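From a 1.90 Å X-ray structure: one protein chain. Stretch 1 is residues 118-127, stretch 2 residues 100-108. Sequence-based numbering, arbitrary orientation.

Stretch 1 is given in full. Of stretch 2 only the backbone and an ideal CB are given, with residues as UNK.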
# COMPACT_ATOMS: atom_id res chain seq x y z
N GLY C 118 2.29 38.05 27.53
CA GLY C 118 1.43 38.98 26.81
C GLY C 118 -0.03 38.57 26.68
O GLY C 118 -0.73 39.06 25.80
N GLN C 119 -0.53 37.69 27.57
CA GLN C 119 -1.95 37.31 27.55
C GLN C 119 -2.80 38.58 27.68
O GLN C 119 -2.46 39.45 28.49
CB GLN C 119 -2.26 36.37 28.72
CG GLN C 119 -3.76 35.98 28.86
CD GLN C 119 -3.96 35.12 30.08
OE1 GLN C 119 -3.36 35.37 31.13
NE2 GLN C 119 -4.73 34.04 29.97
N ASP C 120 -3.85 38.72 26.86
CA ASP C 120 -4.75 39.90 26.88
C ASP C 120 -4.03 41.27 26.67
O ASP C 120 -4.52 42.29 27.15
CB ASP C 120 -5.55 39.96 28.21
CG ASP C 120 -6.57 38.86 28.35
OD1 ASP C 120 -7.31 38.62 27.38
OD2 ASP C 120 -6.68 38.30 29.46
N MET C 121 -2.92 41.31 25.93
CA MET C 121 -2.17 42.56 25.71
C MET C 121 -3.04 43.60 24.98
O MET C 121 -3.83 43.24 24.10
CB MET C 121 -0.91 42.25 24.89
CG MET C 121 0.07 43.39 24.77
SD MET C 121 1.52 42.82 23.83
CE MET C 121 2.67 44.14 24.16
N ARG C 122 -2.93 44.86 25.40
CA ARG C 122 -3.67 45.99 24.80
C ARG C 122 -2.74 46.94 24.02
O ARG C 122 -3.19 47.56 23.07
CB ARG C 122 -4.45 46.78 25.87
CG ARG C 122 -5.01 45.98 27.06
CD ARG C 122 -6.50 45.74 26.99
NE ARG C 122 -6.83 44.77 25.95
CZ ARG C 122 -7.49 43.61 26.12
NH1 ARG C 122 -7.93 43.25 27.32
NH2 ARG C 122 -7.72 42.82 25.08
N GLY C 123 -1.49 47.08 24.47
CA GLY C 123 -0.51 47.97 23.83
C GLY C 123 0.90 47.80 24.37
O GLY C 123 1.12 47.06 25.33
N GLY C 124 1.84 48.51 23.75
CA GLY C 124 3.25 48.43 24.13
C GLY C 124 3.98 47.32 23.41
O GLY C 124 3.55 46.87 22.33
N GLU C 125 5.11 46.89 23.98
CA GLU C 125 5.98 45.89 23.35
C GLU C 125 6.55 44.92 24.35
O GLU C 125 6.94 45.32 25.44
CB GLU C 125 7.19 46.57 22.67
CG GLU C 125 6.89 47.53 21.54
CD GLU C 125 8.09 48.41 21.21
OE1 GLU C 125 9.01 47.95 20.51
OE2 GLU C 125 8.13 49.55 21.74
N ILE C 126 6.66 43.66 23.94
CA ILE C 126 7.31 42.58 24.69
C ILE C 126 8.33 41.98 23.73
O ILE C 126 7.98 41.67 22.59
CB ILE C 126 6.32 41.49 25.18
CG1 ILE C 126 5.32 42.09 26.19
CG2 ILE C 126 7.09 40.29 25.82
CD1 ILE C 126 4.16 41.19 26.56
N GLU C 127 9.57 41.80 24.19
CA GLU C 127 10.63 41.20 23.38
C GLU C 127 11.29 40.10 24.22
O GLU C 127 11.79 40.39 25.30
CB GLU C 127 11.66 42.25 22.94
CG GLU C 127 12.64 41.70 21.93
CD GLU C 127 13.39 42.75 21.13
OE1 GLU C 127 13.61 43.87 21.64
OE2 GLU C 127 13.76 42.44 19.97
N UNK C 100 1.25 40.40 31.07
CA UNK C 100 -0.16 40.08 30.84
C UNK C 100 -1.04 41.34 31.00
O UNK C 100 -0.91 42.06 31.99
CB UNK C 100 -0.62 38.99 31.81
N UNK C 101 -1.84 41.65 29.99
CA UNK C 101 -2.72 42.81 30.03
C UNK C 101 -2.04 44.17 29.95
O UNK C 101 -2.69 45.18 30.19
CB UNK C 101 -3.54 42.76 31.32
N UNK C 102 -0.75 44.24 29.57
CA UNK C 102 -0.06 45.54 29.50
C UNK C 102 -0.67 46.46 28.44
O UNK C 102 -1.20 46.00 27.43
CB UNK C 102 1.43 45.33 29.20
N UNK C 103 -0.67 47.77 28.75
CA UNK C 103 -1.26 48.84 27.92
C UNK C 103 -0.22 49.70 27.19
O UNK C 103 -0.55 50.30 26.17
CB UNK C 103 -2.13 49.75 28.80
N UNK C 104 1.01 49.75 27.70
CA UNK C 104 2.09 50.53 27.10
C UNK C 104 3.43 50.24 27.75
O UNK C 104 3.52 49.45 28.69
CB UNK C 104 1.78 52.03 27.20
N UNK C 105 4.47 50.90 27.25
CA UNK C 105 5.83 50.68 27.73
C UNK C 105 6.46 49.48 27.04
O UNK C 105 5.93 48.98 26.04
CB UNK C 105 5.84 50.48 29.25
N UNK C 106 7.60 49.00 27.58
CA UNK C 106 8.33 47.88 26.98
C UNK C 106 8.94 46.93 28.01
O UNK C 106 9.51 47.37 29.00
CB UNK C 106 9.44 48.42 26.07
N UNK C 107 8.86 45.62 27.73
CA UNK C 107 9.48 44.57 28.54
C UNK C 107 10.45 43.80 27.64
O UNK C 107 10.04 43.31 26.58
CB UNK C 107 8.43 43.64 29.15
N UNK C 108 11.71 43.63 28.09
CA UNK C 108 12.70 42.82 27.40
C UNK C 108 13.08 41.68 28.35
O UNK C 108 13.46 41.95 29.47
CB UNK C 108 13.92 43.65 26.99

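Position 100 lies beside the turn of stretch 1, its CA-to-CB bond running sideways. The ideal CB is 3.8 Å from Gln 119 O, and the CA of 100 makes a CA-H...O contact with the same oxygen (CA to Gln 119 O, 3.3 Å). Stretch 1 offers no charge to answer here, so a small side chain fits easily, though other residues are not excluded. The deposited residue is Ala 100, whose methyl group packs 4.4 Å (CB to CB) from Gln 119.

At 101 the backbone decides more than the neighbours do. Phi is 70° and psi 14°, a left-handed conformation that favours glycine, with asparagine or aspartate as tolerable alternatives; the CB direction points away from stretch 1. The residue is Gly 101. Its N donates to Gln 119 O at 2.7 Å, and its CA approaches Asp 120 O at 3.4 Å in a nearly straight CA-H...O contact.

Position 102 starts sideways, but Met 121 and Ile 126 present apolar side chains within reach of a long one. A flexible hydrophobic residue, methionine or leucine, would suit. Met 102 takes chi1 p, chi2 t and chi3 m, which brings its end nearer to stretch 1: its SD lies 3.5 Å from Ile 126 CG1, while its CG meets Met 121 CE at 4.0 Å. Its carbonyl O accepts two hydrogen bonds, from Arg 122 N (2.9 Å) and Gly 123 N (3.2 Å), linking the two loops whatever the side chain.

Position 103 points away, and many side chains, polar ones included, could be accommodated. Lys 103 extends along this side, touching Arg 122 through its CG (4.1 Å to Arg 122 CG), and its NZ is bonded elsewhere in the structure.

Positions 104 and 105 also point away. At 104 the backbone is almost fully extended, and stretch 1 imposes no evident choice; the residue is Gly 104, its CA 3.8 Å from Gly 124 CA. At 105 the positive phi of 84°, with psi -167°, favours glycine, and Gly 105 is found. Its O accepts from Glu 125 N at 3.0 Å and from a water at 2.8 Å; that water also donates to Glu 125 OE2 (2.7 Å).

From 106 the strands run parallel. Position 106 shares a sheet face with Glu 125 and Glu 127, so a long basic residue, lysine or arginine, is the natural answer. Lys 106 reaches forward, and its NZ forms a salt bridge with Glu 127 OE1 at 3.1 Å.

Position 107 is on the face of Ile 126, where a beta-branched aliphatic such as valine or isoleucine suits the strand. Ile 107 sits there; its N donates to Glu 125 O (3.0 Å) and its O accepts from Glu 127 N (2.9 Å).

Position 108 returns to the glutamate face beside Glu 127, where threonine, valine or a polar residue would serve. Thr 108 combines beta branching with a hydroxyl: OG1 accepts a weak hydrogen bond from Lys 106 NZ (3.3 Å).

Stretch 2 100-108: AGMKGGKIT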
# COMPACT_ATOMS: atom_id res chain seq x y z
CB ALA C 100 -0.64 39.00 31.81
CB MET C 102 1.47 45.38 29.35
CG MET C 102 1.94 44.85 28.02
SD MET C 102 3.75 44.65 28.00
CE MET C 102 4.25 46.27 27.67
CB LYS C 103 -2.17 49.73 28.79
CG LYS C 103 -3.45 49.04 29.23
CD LYS C 103 -3.92 49.47 30.62
CE LYS C 103 -3.20 48.69 31.71
NZ LYS C 103 -3.53 49.16 33.10
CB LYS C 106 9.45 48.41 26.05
CG LYS C 106 10.18 47.29 25.29
CD LYS C 106 11.11 47.80 24.20
CE LYS C 106 11.57 46.68 23.28
NZ LYS C 106 13.04 46.47 23.32
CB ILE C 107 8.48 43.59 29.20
CG1 ILE C 107 7.44 44.34 30.06
CG2 ILE C 107 9.23 42.53 30.03
CD1 ILE C 107 6.31 43.47 30.57
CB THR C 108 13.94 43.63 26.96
OG1 THR C 108 13.51 44.69 26.11
CG2 THR C 108 14.96 42.79 26.21
O HOH W 1 6.55 50.52 23.74
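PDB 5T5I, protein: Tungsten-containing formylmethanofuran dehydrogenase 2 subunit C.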